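Local coordinates for protein 3-ketosteroid-delta4-5alpha-dehydrogenase (Rhodococcus jostii, PDB 4AT2) that probably catalyses the flavin-dependent introduction of a double bond into the A ring of 3-ketosteroids during bacterial steroid breakdown, at residues A[261-266]-A[446-451]; A[272-277]-A[307-312]; A[77-82]-A[282-287]. All blocks are in the same frame, centred on the assembly; numbering follows the deposited sequence.

Interaction 1 (A[261-266]-A[446-451]); sequences GSFAYN and GFTLGG. With FAD (flavin-adenine dinucleotide), chain D.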
loop_
_atom_site.group_PDB
_atom_site.type_symbol
_atom_site.label_atom_id
_atom_site.label_comp_id
_atom_site.label_asym_id
_atom_site.label_seq_id
_atom_site.Cartn_x
_atom_site.Cartn_y
_atom_site.Cartn_z
ATOM N N GLY A 261 -16.599 12.006 -2.694
ATOM C CA GLY A 261 -15.222 12.242 -2.269
ATOM C C GLY A 261 -14.566 11.067 -1.577
ATOM O O GLY A 261 -15.082 9.952 -1.585
ATOM N N SER A 262 -13.434 11.352 -0.941
ATOM C CA SER A 262 -12.487 10.318 -0.501
ATOM C C SER A 262 -12.759 9.819 0.911
ATOM O O SER A 262 -13.790 10.145 1.500
ATOM C CB SER A 262 -11.067 10.874 -0.595
ATOM O OG SER A 262 -10.792 11.756 0.493
ATOM N N PHE A 263 -11.826 9.020 1.443
ATOM C CA PHE A 263 -11.904 8.561 2.835
ATOM C C PHE A 263 -10.875 9.205 3.753
ATOM O O PHE A 263 -10.665 8.735 4.868
ATOM C CB PHE A 263 -11.842 7.026 2.964
ATOM C CG PHE A 263 -10.527 6.388 2.545
ATOM C CD1 PHE A 263 -10.276 6.064 1.205
ATOM C CD2 PHE A 263 -9.566 6.040 3.500
ATOM C CE1 PHE A 263 -9.088 5.429 0.831
ATOM C CE2 PHE A 263 -8.385 5.399 3.130
ATOM C CZ PHE A 263 -8.144 5.093 1.791
ATOM N N ALA A 264 -10.267 10.295 3.292
ATOM C CA ALA A 264 -9.126 10.903 3.999
ATOM C C ALA A 264 -9.391 11.221 5.476
ATOM O O ALA A 264 -8.480 11.144 6.299
ATOM C CB ALA A 264 -8.659 12.155 3.273
ATOM N N TYR A 265 -10.625 11.585 5.812
ATOM C CA TYR A 265 -10.946 11.936 7.192
ATOM C C TYR A 265 -11.585 10.829 8.024
ATOM O O TYR A 265 -11.991 11.045 9.164
ATOM C CB TYR A 265 -11.675 13.286 7.256
ATOM C CG TYR A 265 -10.670 14.399 7.017
ATOM C CD1 TYR A 265 -9.689 14.688 7.974
ATOM C CD2 TYR A 265 -10.659 15.131 5.829
ATOM C CE1 TYR A 265 -8.743 15.680 7.760
ATOM C CE2 TYR A 265 -9.717 16.138 5.609
ATOM C CZ TYR A 265 -8.759 16.400 6.578
ATOM O OH TYR A 265 -7.801 17.378 6.381
ATOM N N ASN A 266 -11.624 9.625 7.471
ATOM C CA ASN A 266 -12.069 8.460 8.214
ATOM C C ASN A 266 -10.854 7.775 8.870
ATOM O O ASN A 266 -10.070 7.114 8.193
ATOM C CB ASN A 266 -12.836 7.511 7.272
ATOM C CG ASN A 266 -13.427 6.315 7.992
ATOM O OD1 ASN A 266 -12.777 5.712 8.848
ATOM N ND2 ASN A 266 -14.660 5.940 7.623
ATOM N N GLY A 446 -0.872 14.497 3.303
ATOM C CA GLY A 446 -1.464 14.029 2.057
ATOM C C GLY A 446 -2.914 13.629 2.108
ATOM O O GLY A 446 -3.589 13.797 3.128
ATOM N N PHE A 447 -3.391 13.122 0.976
ATOM C CA PHE A 447 -4.777 12.684 0.846
ATOM C C PHE A 447 -4.839 11.379 0.048
ATOM O O PHE A 447 -3.857 10.987 -0.589
ATOM C CB PHE A 447 -5.702 13.810 0.295
ATOM C CG PHE A 447 -5.360 14.307 -1.094
ATOM C CD1 PHE A 447 -5.733 13.583 -2.231
ATOM C CD2 PHE A 447 -4.743 15.546 -1.270
ATOM C CE1 PHE A 447 -5.442 14.058 -3.514
ATOM C CE2 PHE A 447 -4.461 16.027 -2.544
ATOM C CZ PHE A 447 -4.805 15.279 -3.668
ATOM N N THR A 448 -5.973 10.686 0.130
ATOM C CA THR A 448 -6.102 9.333 -0.389
ATOM C C THR A 448 -6.526 9.322 -1.853
ATOM O O THR A 448 -7.229 10.232 -2.304
ATOM C CB THR A 448 -7.128 8.534 0.445
ATOM O OG1 THR A 448 -8.396 9.212 0.414
ATOM C CG2 THR A 448 -6.660 8.433 1.891
ATOM N N LEU A 449 -6.078 8.301 -2.580
ATOM C CA LEU A 449 -6.329 8.171 -4.031
ATOM C C LEU A 449 -7.045 6.871 -4.362
ATOM O O LEU A 449 -7.510 6.686 -5.495
ATOM C CB LEU A 449 -5.014 8.244 -4.828
ATOM C CG LEU A 449 -4.160 9.507 -4.599
ATOM C CD1 LEU A 449 -2.795 9.376 -5.275
ATOM C CD2 LEU A 449 -4.888 10.775 -5.059
ATOM N N GLY A 450 -7.144 5.983 -3.383
ATOM C CA GLY A 450 -7.768 4.677 -3.593
ATOM C C GLY A 450 -9.265 4.726 -3.408
ATOM O O GLY A 450 -9.792 5.626 -2.757
ATOM N N GLY A 451 -9.968 3.757 -3.975
ATOM C CA GLY A 451 -11.416 3.706 -3.758
ATOM C C GLY A 451 -12.067 2.630 -4.585
ATOM O O GLY A 451 -11.434 1.641 -4.954
HETATM P PA FAD D . -15.427 17.037 -3.828
HETATM O O1A FAD D . -15.097 18.075 -4.827
HETATM O O2A FAD D . -14.967 17.215 -2.442
HETATM O O5B FAD D . -17.017 16.850 -3.821
HETATM C C5B FAD D . -17.640 15.867 -2.988
HETATM C C4B FAD D . -18.955 16.449 -2.444
HETATM O O4B FAD D . -19.598 15.353 -1.758
HETATM C C3B FAD D . -18.660 17.523 -1.389
HETATM O O3B FAD D . -19.403 18.725 -1.713
HETATM C C2B FAD D . -19.125 16.887 -0.074
HETATM O O2B FAD D . -19.665 17.895 0.821
HETATM C C1B FAD D . -20.207 15.923 -0.556
HETATM N N9A FAD D . -20.467 14.797 0.368
HETATM C C8A FAD D . -19.612 14.152 1.171
HETATM N N7A FAD D . -20.283 13.199 1.813
HETATM C C5A FAD D . -21.566 13.235 1.403
HETATM C C6A FAD D . -22.675 12.519 1.710
HETATM N N6A FAD D . -22.582 11.528 2.597
HETATM N N1A FAD D . -23.866 12.777 1.142
HETATM C C2A FAD D . -23.985 13.793 0.206
HETATM N N3A FAD D . -22.842 14.526 -0.101
HETATM C C4A FAD D . -21.664 14.227 0.508
HETATM N N1 FAD D . -6.535 18.074 -7.307
HETATM C C2 FAD D . -6.290 18.399 -8.630
HETATM O O2 FAD D . -6.478 17.556 -9.496
HETATM N N3 FAD D . -5.837 19.682 -8.969
HETATM C C4 FAD D . -5.591 20.628 -7.972
HETATM O O4 FAD D . -5.177 21.742 -8.307
HETATM C C4X FAD D . -5.832 20.295 -6.634
HETATM N N5 FAD D . -5.582 21.181 -5.639
HETATM C C5X FAD D . -5.600 20.761 -4.358
HETATM C C6 FAD D . -5.100 21.582 -3.342
HETATM C C7 FAD D . -5.128 21.164 -2.009
HETATM C C7M FAD D . -4.612 22.033 -1.026
HETATM C C8 FAD D . -5.654 19.897 -1.682
HETATM C C8M FAD D . -5.720 19.415 -0.358
HETATM C C9 FAD D . -6.162 19.085 -2.699
HETATM C C9A FAD D . -6.116 19.501 -4.038
HETATM N N10 FAD D . -6.576 18.704 -5.034
HETATM C C10 FAD D . -6.303 19.023 -6.307
HETATM C "C1'" FAD D . -7.442 17.523 -4.781
HETATM C "C2'" FAD D . -8.883 17.835 -5.213
HETATM O "O2'" FAD D . -9.245 19.054 -4.559
HETATM C "C3'" FAD D . -9.844 16.713 -4.788
HETATM O "O3'" FAD D . -9.226 15.417 -4.862
HETATM C "C4'" FAD D . -11.097 16.743 -5.678
HETATM O "O4'" FAD D . -11.686 18.049 -5.580
HETATM C "C5'" FAD D . -12.112 15.693 -5.219
HETATM O "O5'" FAD D . -13.225 15.706 -6.133
HETATM P P FAD D . -14.597 14.954 -5.745
HETATM O O1P FAD D . -14.348 13.530 -5.498
HETATM O O2P FAD D . -15.634 15.376 -6.744
HETATM O O3P FAD D . -14.890 15.552 -4.257
HETATM O O HOH W 1 -8.423 12.395 -0.852
#
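Three partners gather on Ser262 OG where this loop residue meets Thr448. The backbone N of Ala264 donates to Ser262 OG over 3.2 Å in a nearly straight bond, 166° at the hydrogen, and this closes an ST turn. His288 ND1 supplies a second hydrogen-bonded partner, and an ordered water lies 2.8 Å from Ser262 OG as the third. That water also donates to Thr448 O, 2.9 Å away, and so carries a polar link between the two segments. A chi1 of 77° sets Ser262 OG between its own backbone N and carbonyl carbon, from where it meets the amide two residues on.

Thr448 uses both of its branches. Its hydroxyl leans on the turn, with Thr448 OG1 3.3 Å from Ser262 CB, while its methyl covers one face of the Phe263 ring. This is a CH-pi contact: Thr448 CG2 stands 3.8 Å from the centroid of the Phe263 ring, 18° off the normal, displaced toward the CE2 and CZ rim. A different neighbour meets the ring edge: Gly450 O lies near the plane, 3.7 Å from Phe263 CE1. Helix 267-273 adds Met269 and Ile270 against Phe263, and Asn266, which ends the type I turn begun at Phe263, caps that helix through Met269 N.

The ring of Phe447, next to Thr448, lies against the flavin, with Phe447 CE2 3.5 Å from FAD C9, and it also touches the steroid. Gly261 brings its CA close to the flavin pyrophosphate oxygen O1P. The arrangement is consistent with a Rossmann-type FAD-binding domain, in which the loop following strand 255-258 of the parallel sheet passes the cofactor, here packed onto strand 444-452 beside the steroid pocket.

Interaction 2 (A[272-277]-A[307-312]); sequences AHAPRL and DATEVA. With ASD (4-androstene-3-17-dione), chain B.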
loop_
_atom_site.group_PDB
_atom_site.type_symbol
_atom_site.label_atom_id
_atom_site.label_comp_id
_atom_site.label_asym_id
_atom_site.label_seq_id
_atom_site.Cartn_x
_atom_site.Cartn_y
_atom_site.Cartn_z
ATOM N N ALA A 272 -6.434 1.304 8.414
ATOM C CA ALA A 272 -6.565 0.011 7.750
ATOM C C ALA A 272 -5.970 -0.009 6.352
ATOM O O ALA A 272 -5.467 -1.049 5.910
ATOM C CB ALA A 272 -8.038 -0.396 7.689
ATOM N N HIS A 273 -6.021 1.130 5.659
ATOM C CA HIS A 273 -5.731 1.157 4.221
ATOM C C HIS A 273 -4.567 2.006 3.804
ATOM O O HIS A 273 -3.864 1.664 2.840
ATOM C CB HIS A 273 -6.944 1.647 3.435
ATOM C CG HIS A 273 -8.164 0.763 3.546
ATOM N ND1 HIS A 273 -8.158 -0.544 3.198
ATOM C CD2 HIS A 273 -9.475 1.068 3.906
ATOM C CE1 HIS A 273 -9.390 -1.056 3.362
ATOM N NE2 HIS A 273 -10.199 -0.066 3.797
ATOM N N ALA A 274 -4.388 3.147 4.466
ATOM C CA ALA A 274 -3.370 4.112 4.061
ATOM C C ALA A 274 -2.625 4.664 5.284
ATOM O O ALA A 274 -2.587 5.873 5.510
ATOM C CB ALA A 274 -4.010 5.234 3.235
ATOM N N PRO A 275 -2.026 3.765 6.092
ATOM C CA PRO A 275 -1.493 4.186 7.390
ATOM C C PRO A 275 -0.310 5.167 7.323
ATOM O O PRO A 275 0.034 5.767 8.344
ATOM C CB PRO A 275 -1.084 2.859 8.053
ATOM C CG PRO A 275 -0.863 1.925 6.925
ATOM C CD PRO A 275 -1.858 2.314 5.873
ATOM N N ARG A 276 0.295 5.329 6.149
ATOM C CA ARG A 276 1.354 6.346 5.997
ATOM C C ARG A 276 0.820 7.775 6.202
ATOM O O ARG A 276 1.605 8.713 6.398
ATOM C CB ARG A 276 2.104 6.189 4.661
ATOM C CG ARG A 276 2.936 4.904 4.598
ATOM C CD ARG A 276 3.770 4.772 3.329
ATOM N NE ARG A 276 2.961 4.545 2.132
ATOM C CZ ARG A 276 3.427 4.034 0.991
ATOM N NH1 ARG A 276 4.709 3.680 0.878
ATOM N NH2 ARG A 276 2.612 3.879 -0.043
ATOM N N LEU A 277 -0.511 7.939 6.190
ATOM C CA LEU A 277 -1.133 9.252 6.427
ATOM C C LEU A 277 -1.559 9.507 7.870
ATOM O O LEU A 277 -2.024 10.598 8.188
ATOM C CB LEU A 277 -2.347 9.472 5.506
ATOM C CG LEU A 277 -2.023 9.738 4.034
ATOM C CD1 LEU A 277 -3.313 10.092 3.306
ATOM C CD2 LEU A 277 -0.967 10.824 3.840
ATOM N N ASP A 307 -4.104 1.917 -0.725
ATOM C CA ASP A 307 -2.914 2.471 -0.092
ATOM C C ASP A 307 -2.375 3.722 -0.791
ATOM O O ASP A 307 -1.463 4.350 -0.269
ATOM C CB ASP A 307 -1.816 1.415 -0.088
ATOM C CG ASP A 307 -1.451 0.967 -1.489
ATOM O OD1 ASP A 307 -2.344 0.541 -2.257
ATOM O OD2 ASP A 307 -0.268 1.032 -1.832
ATOM N N ALA A 308 -2.915 4.075 -1.961
ATOM C CA ALA A 308 -2.342 5.169 -2.768
ATOM C C ALA A 308 -2.629 6.527 -2.137
ATOM O O ALA A 308 -3.759 6.811 -1.740
ATOM C CB ALA A 308 -2.863 5.120 -4.199
ATOM N N THR A 309 -1.592 7.352 -2.012
ATOM C CA THR A 309 -1.741 8.666 -1.380
ATOM C C THR A 309 -0.944 9.751 -2.087
ATOM O O THR A 309 0.256 9.585 -2.337
ATOM C CB THR A 309 -1.273 8.660 0.093
ATOM O OG1 THR A 309 0.098 8.258 0.147
ATOM C CG2 THR A 309 -2.088 7.683 0.921
ATOM N N GLU A 310 -1.618 10.861 -2.379
ATOM C CA GLU A 310 -0.935 12.093 -2.744
ATOM C C GLU A 310 -0.151 12.558 -1.516
ATOM O O GLU A 310 -0.625 12.395 -0.382
ATOM C CB GLU A 310 -1.954 13.161 -3.154
ATOM C CG GLU A 310 -1.338 14.511 -3.534
ATOM C CD GLU A 310 -1.061 15.468 -2.368
ATOM O OE1 GLU A 310 -1.549 15.268 -1.232
ATOM O OE2 GLU A 310 -0.340 16.470 -2.586
ATOM N N VAL A 311 1.034 13.129 -1.730
ATOM C CA VAL A 311 1.856 13.633 -0.622
ATOM C C VAL A 311 2.467 14.969 -1.017
ATOM O O VAL A 311 3.226 15.043 -1.976
ATOM C CB VAL A 311 2.986 12.651 -0.229
ATOM C CG1 VAL A 311 3.715 13.176 0.998
ATOM C CG2 VAL A 311 2.448 11.242 0.045
ATOM N N ALA A 312 2.135 16.017 -0.273
ATOM C CA ALA A 312 2.703 17.343 -0.492
ATOM C C ALA A 312 3.904 17.521 0.430
ATOM O O ALA A 312 4.063 16.777 1.386
ATOM C CB ALA A 312 1.660 18.413 -0.223
HETATM C C1 ASD B . -2.367 19.231 -3.958
HETATM C C10 ASD B . -1.297 20.284 -4.295
HETATM C C11 ASD B . -0.743 20.620 -1.791
HETATM C C12 ASD B . -0.514 21.572 -0.592
HETATM C C13 ASD B . 0.335 22.768 -1.011
HETATM C C14 ASD B . -0.339 23.455 -2.198
HETATM C C15 ASD B . 0.291 24.854 -2.274
HETATM C C16 ASD B . 0.413 25.275 -0.800
HETATM C C17 ASD B . 0.379 23.939 -0.075
HETATM C C18 ASD B . 1.801 22.370 -1.217
HETATM C C19 ASD B . 0.044 19.594 -4.559
HETATM C C2 ASD B . -2.693 18.260 -5.114
HETATM C C3 ASD B . -2.823 18.977 -6.441
HETATM C C4 ASD B . -2.427 20.405 -6.535
HETATM C C5 ASD B . -1.679 21.005 -5.579
HETATM C C6 ASD B . -1.178 22.416 -5.857
HETATM C C7 ASD B . -1.154 23.286 -4.601
HETATM C C8 ASD B . -0.422 22.580 -3.460
HETATM C C9 ASD B . -1.197 21.283 -3.113
HETATM O O1 ASD B . -3.278 18.394 -7.424
HETATM O O2 ASD B . 0.407 23.820 1.144
HETATM O O HOH W 2 0.631 5.605 1.005
#
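Leu277 and Thr309 point at each other tip to tip: the CD1 methyl of Leu277 meets the CG2 methyl of Thr309 at 3.6 Å. Ala274 joins them from the same segment, its CB 3.9 Å from Thr309 CG2, so the threonine methyl meets a leucine branch and an alanine methyl side by side. With chi1 at 59°, the other branch of Thr309, OG1, is turned to a polar cluster beside this apolar patch.

The cluster is built round one water. It lies 2.8 Å from Arg276 NE, from which it accepts, 2.8 Å from Asp307 O, to which it donates, and 2.8 Å from Thr309 OG1. Arg276 reaches it by folding at chi3 (-69°), a bend that brings the guanidinium alongside the backbone of Asp307, with Asp307 O at the edge of the group and near its plane. The carboxylate of Asp307 is placed quite differently: its OD2 is 4.4 Å from Arg276 NH2 and well out of the guanidinium plane, so any attraction between the two is probably one of charge alone. A cation-pi contact with Phe349 of helix 340-350 gives the guanidinium a further partner. Where helix 267-273 finishes, the backbones come close in a CA-H...O contact, Asp307 CA to His273 O at 3.2 Å.

The second subunit lies near this end: its Leu303 packs on His273, and Asp307 of that second subunit packs against Asp307 of this chain. Further along, strand 309-313 brings other residues to the substrate, Ala312 CB lying 3.6 Å from C11 of the bound androstenedione, with Glu310 also in the pocket. The contact thus packs a helix end, with its 3-10 turn, on strand 309-313, which in this chain edges a small antiparallel sheet with strand 444-452 and walls the steroid site.

Interaction 3 (A[77-82]-A[282-287]); sequences GGATAL and GAAIEE. Unlike the reference sequence in segment 77-82: Thr80 (reference Ala). With FAD (flavin-adenine dinucleotide), chain D.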
loop_
_atom_site.group_PDB
_atom_site.type_symbol
_atom_site.label_atom_id
_atom_site.label_comp_id
_atom_site.label_asym_id
_atom_site.label_seq_id
_atom_site.Cartn_x
_atom_site.Cartn_y
_atom_site.Cartn_z
ATOM N N GLY A 77 -19.491 22.762 -4.388
ATOM C CA GLY A 77 -18.070 23.058 -4.520
ATOM C C GLY A 77 -17.141 21.997 -3.966
ATOM O O GLY A 77 -16.161 21.626 -4.625
ATOM N N GLY A 78 -17.439 21.524 -2.753
ATOM C CA GLY A 78 -16.611 20.521 -2.062
ATOM C C GLY A 78 -15.152 20.932 -1.978
ATOM O O GLY A 78 -14.836 22.121 -1.879
ATOM N N ALA A 79 -14.261 19.945 -2.017
ATOM C CA ALA A 79 -12.818 20.188 -2.084
ATOM C C ALA A 79 -12.438 20.857 -3.398
ATOM O O ALA A 79 -11.452 21.591 -3.469
ATOM C CB ALA A 79 -12.052 18.877 -1.933
ATOM N N THR A 80 -13.220 20.605 -4.447
ATOM C CA THR A 80 -12.894 21.153 -5.763
ATOM C C THR A 80 -12.785 22.686 -5.757
ATOM O O THR A 80 -11.846 23.247 -6.325
ATOM C CB THR A 80 -13.906 20.684 -6.834
ATOM O OG1 THR A 80 -13.910 19.245 -6.884
ATOM C CG2 THR A 80 -13.535 21.236 -8.202
ATOM N N ALA A 81 -13.749 23.352 -5.122
ATOM C CA ALA A 81 -13.781 24.813 -5.099
ATOM C C ALA A 81 -12.600 25.420 -4.318
ATOM O O ALA A 81 -12.287 26.607 -4.465
ATOM C CB ALA A 81 -15.118 25.300 -4.535
ATOM N N LEU A 82 -11.938 24.595 -3.506
ATOM C CA LEU A 82 -10.773 25.023 -2.711
ATOM C C LEU A 82 -9.425 24.638 -3.341
ATOM O O LEU A 82 -8.359 25.039 -2.845
ATOM C CB LEU A 82 -10.872 24.456 -1.289
ATOM C CG LEU A 82 -12.218 24.541 -0.552
ATOM C CD1 LEU A 82 -12.158 23.811 0.780
ATOM C CD2 LEU A 82 -12.656 25.985 -0.341
ATOM N N GLY A 282 -3.922 15.972 4.835
ATOM C CA GLY A 282 -3.794 17.141 3.974
ATOM C C GLY A 282 -5.059 17.455 3.186
ATOM O O GLY A 282 -5.137 18.517 2.561
ATOM N N ALA A 283 -6.049 16.551 3.214
ATOM C CA ALA A 283 -7.286 16.734 2.427
ATOM C C ALA A 283 -8.053 17.984 2.850
ATOM O O ALA A 283 -7.963 18.416 4.002
ATOM C CB ALA A 283 -8.186 15.503 2.489
ATOM N N ALA A 284 -8.804 18.552 1.909
ATOM C CA ALA A 284 -9.415 19.872 2.091
ATOM C C ALA A 284 -10.618 19.898 3.031
ATOM O O ALA A 284 -10.740 20.819 3.839
ATOM C CB ALA A 284 -9.785 20.478 0.741
ATOM N N ILE A 285 -11.500 18.904 2.925
ATOM C CA ILE A 285 -12.771 18.931 3.677
ATOM C C ILE A 285 -13.050 17.657 4.481
ATOM O O ILE A 285 -12.724 16.557 4.038
ATOM C CB ILE A 285 -13.982 19.302 2.770
ATOM C CG1 ILE A 285 -14.260 18.213 1.721
ATOM C CG2 ILE A 285 -13.753 20.658 2.094
ATOM C CD1 ILE A 285 -15.590 18.357 0.996
ATOM N N GLU A 286 -13.672 17.821 5.651
ATOM C CA GLU A 286 -13.968 16.701 6.562
ATOM C C GLU A 286 -15.132 15.809 6.125
ATOM O O GLU A 286 -15.309 14.709 6.655
ATOM C CB GLU A 286 -14.162 17.179 8.010
ATOM C CG GLU A 286 -15.413 18.010 8.277
ATOM C CD GLU A 286 -15.592 18.376 9.751
ATOM O OE1 GLU A 286 -14.578 18.540 10.470
ATOM O OE2 GLU A 286 -16.757 18.503 10.194
ATOM N N GLU A 287 -15.910 16.268 5.148
ATOM C CA GLU A 287 -16.975 15.452 4.573
ATOM C C GLU A 287 -16.426 14.258 3.771
ATOM O O GLU A 287 -17.188 13.391 3.350
ATOM C CB GLU A 287 -17.905 16.310 3.713
ATOM C CG GLU A 287 -18.795 17.256 4.518
ATOM C CD GLU A 287 -18.072 18.494 5.033
ATOM O OE1 GLU A 287 -16.974 18.819 4.530
ATOM O OE2 GLU A 287 -18.611 19.151 5.949
HETATM P PA FAD D . -15.427 17.037 -3.828
HETATM O O1A FAD D . -15.097 18.075 -4.827
HETATM O O2A FAD D . -14.967 17.215 -2.442
HETATM O O5B FAD D . -17.017 16.850 -3.821
HETATM C C5B FAD D . -17.640 15.867 -2.988
HETATM C C4B FAD D . -18.955 16.449 -2.444
HETATM O O4B FAD D . -19.598 15.353 -1.758
HETATM C C3B FAD D . -18.660 17.523 -1.389
HETATM O O3B FAD D . -19.403 18.725 -1.713
HETATM C C2B FAD D . -19.125 16.887 -0.074
HETATM O O2B FAD D . -19.665 17.895 0.821
HETATM C C1B FAD D . -20.207 15.923 -0.556
HETATM N N9A FAD D . -20.467 14.797 0.368
HETATM C C8A FAD D . -19.612 14.152 1.171
HETATM N N7A FAD D . -20.283 13.199 1.813
HETATM C C5A FAD D . -21.566 13.235 1.403
HETATM C C6A FAD D . -22.675 12.519 1.710
HETATM N N6A FAD D . -22.582 11.528 2.597
HETATM N N1A FAD D . -23.866 12.777 1.142
HETATM C C2A FAD D . -23.985 13.793 0.206
HETATM N N3A FAD D . -22.842 14.526 -0.101
HETATM C C4A FAD D . -21.664 14.227 0.508
HETATM N N1 FAD D . -6.535 18.074 -7.307
HETATM C C2 FAD D . -6.290 18.399 -8.630
HETATM O O2 FAD D . -6.478 17.556 -9.496
HETATM N N3 FAD D . -5.837 19.682 -8.969
HETATM C C4 FAD D . -5.591 20.628 -7.972
HETATM O O4 FAD D . -5.177 21.742 -8.307
HETATM C C4X FAD D . -5.832 20.295 -6.634
HETATM N N5 FAD D . -5.582 21.181 -5.639
HETATM C C5X FAD D . -5.600 20.761 -4.358
HETATM C C6 FAD D . -5.100 21.582 -3.342
HETATM C C7 FAD D . -5.128 21.164 -2.009
HETATM C C7M FAD D . -4.612 22.033 -1.026
HETATM C C8 FAD D . -5.654 19.897 -1.682
HETATM C C8M FAD D . -5.720 19.415 -0.358
HETATM C C9 FAD D . -6.162 19.085 -2.699
HETATM C C9A FAD D . -6.116 19.501 -4.038
HETATM N N10 FAD D . -6.576 18.704 -5.034
HETATM C C10 FAD D . -6.303 19.023 -6.307
HETATM C "C1'" FAD D . -7.442 17.523 -4.781
HETATM C "C2'" FAD D . -8.883 17.835 -5.213
HETATM O "O2'" FAD D . -9.245 19.054 -4.559
HETATM C "C3'" FAD D . -9.844 16.713 -4.788
HETATM O "O3'" FAD D . -9.226 15.417 -4.862
HETATM C "C4'" FAD D . -11.097 16.743 -5.678
HETATM O "O4'" FAD D . -11.686 18.049 -5.580
HETATM C "C5'" FAD D . -12.112 15.693 -5.219
HETATM O "O5'" FAD D . -13.225 15.706 -6.133
HETATM P P FAD D . -14.597 14.954 -5.745
HETATM O O1P FAD D . -14.348 13.530 -5.498
HETATM O O2P FAD D . -15.634 15.376 -6.744
HETATM O O3P FAD D . -14.890 15.552 -4.257
#
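Ile285 lays its CD1 methyl over the backbone joining Gly78 to Ala79, 3.7 Å from Ala79 N and 3.9 Å from Gly78 CA. With chi1 at 66°, CG1 sits between the backbone N and the carbonyl carbon of Ile285, which carries CD1 to this backbone while the other branch, CG2, meets Leu82 CD1 at 3.8 Å. The Leu82 and Ile285 side chains cross at about a right angle. Ala284 CB completes the apolar patch, 3.9 Å from Ala79 CB.

The covered amide of Ala79 and the Thr80 hydroxyl next to it hold the FAD. Ala79 N donates to O2A over 2.9 Å at 164°, and Ile285 CD1 sits beside that same oxygen. Thr80, where the reference sequence has alanine, donates through OG1 to O1A at 2.6 Å and accepts there from the ribityl O4' at 2.8 Å. Replacing Ile285 by an alanine would probably open a gap over the Gly78-Ala79 backbone and leave Leu82 CD1 resting on Ala284 CB alone among the atoms of that loop.

The two loops meet beside the cofactor: 77-82 follows strand 67-70 of the parallel sheet, while 282-287 runs between helices 267-273 and 291-297, beside strand 444-452.

Overall arrangement
Interactions 1 and 2 share a sheet: strands 444-452 and 309-313 are neighbours, probably joined by Leu449 N to Ala308 O at 2.9 Å and Phe447 N to Glu310 O at 3.2 Å, with the contact centres about 8 Å apart. Interaction 3, centred about 11 Å from interaction 1, probably joins it through hydrogen bonds from Tyr265 OH to Ala283 O (2.6 Å) and between Gly446 O and Gly282 N (2.8 Å). Interactions 2 and 3 do not touch, their nearest atoms being about 6 Å apart. The ligands tie the three together: interactions 1 and 3 both touch FAD, interaction 2 touches the steroid, and Phe447 in interaction 1 touches both.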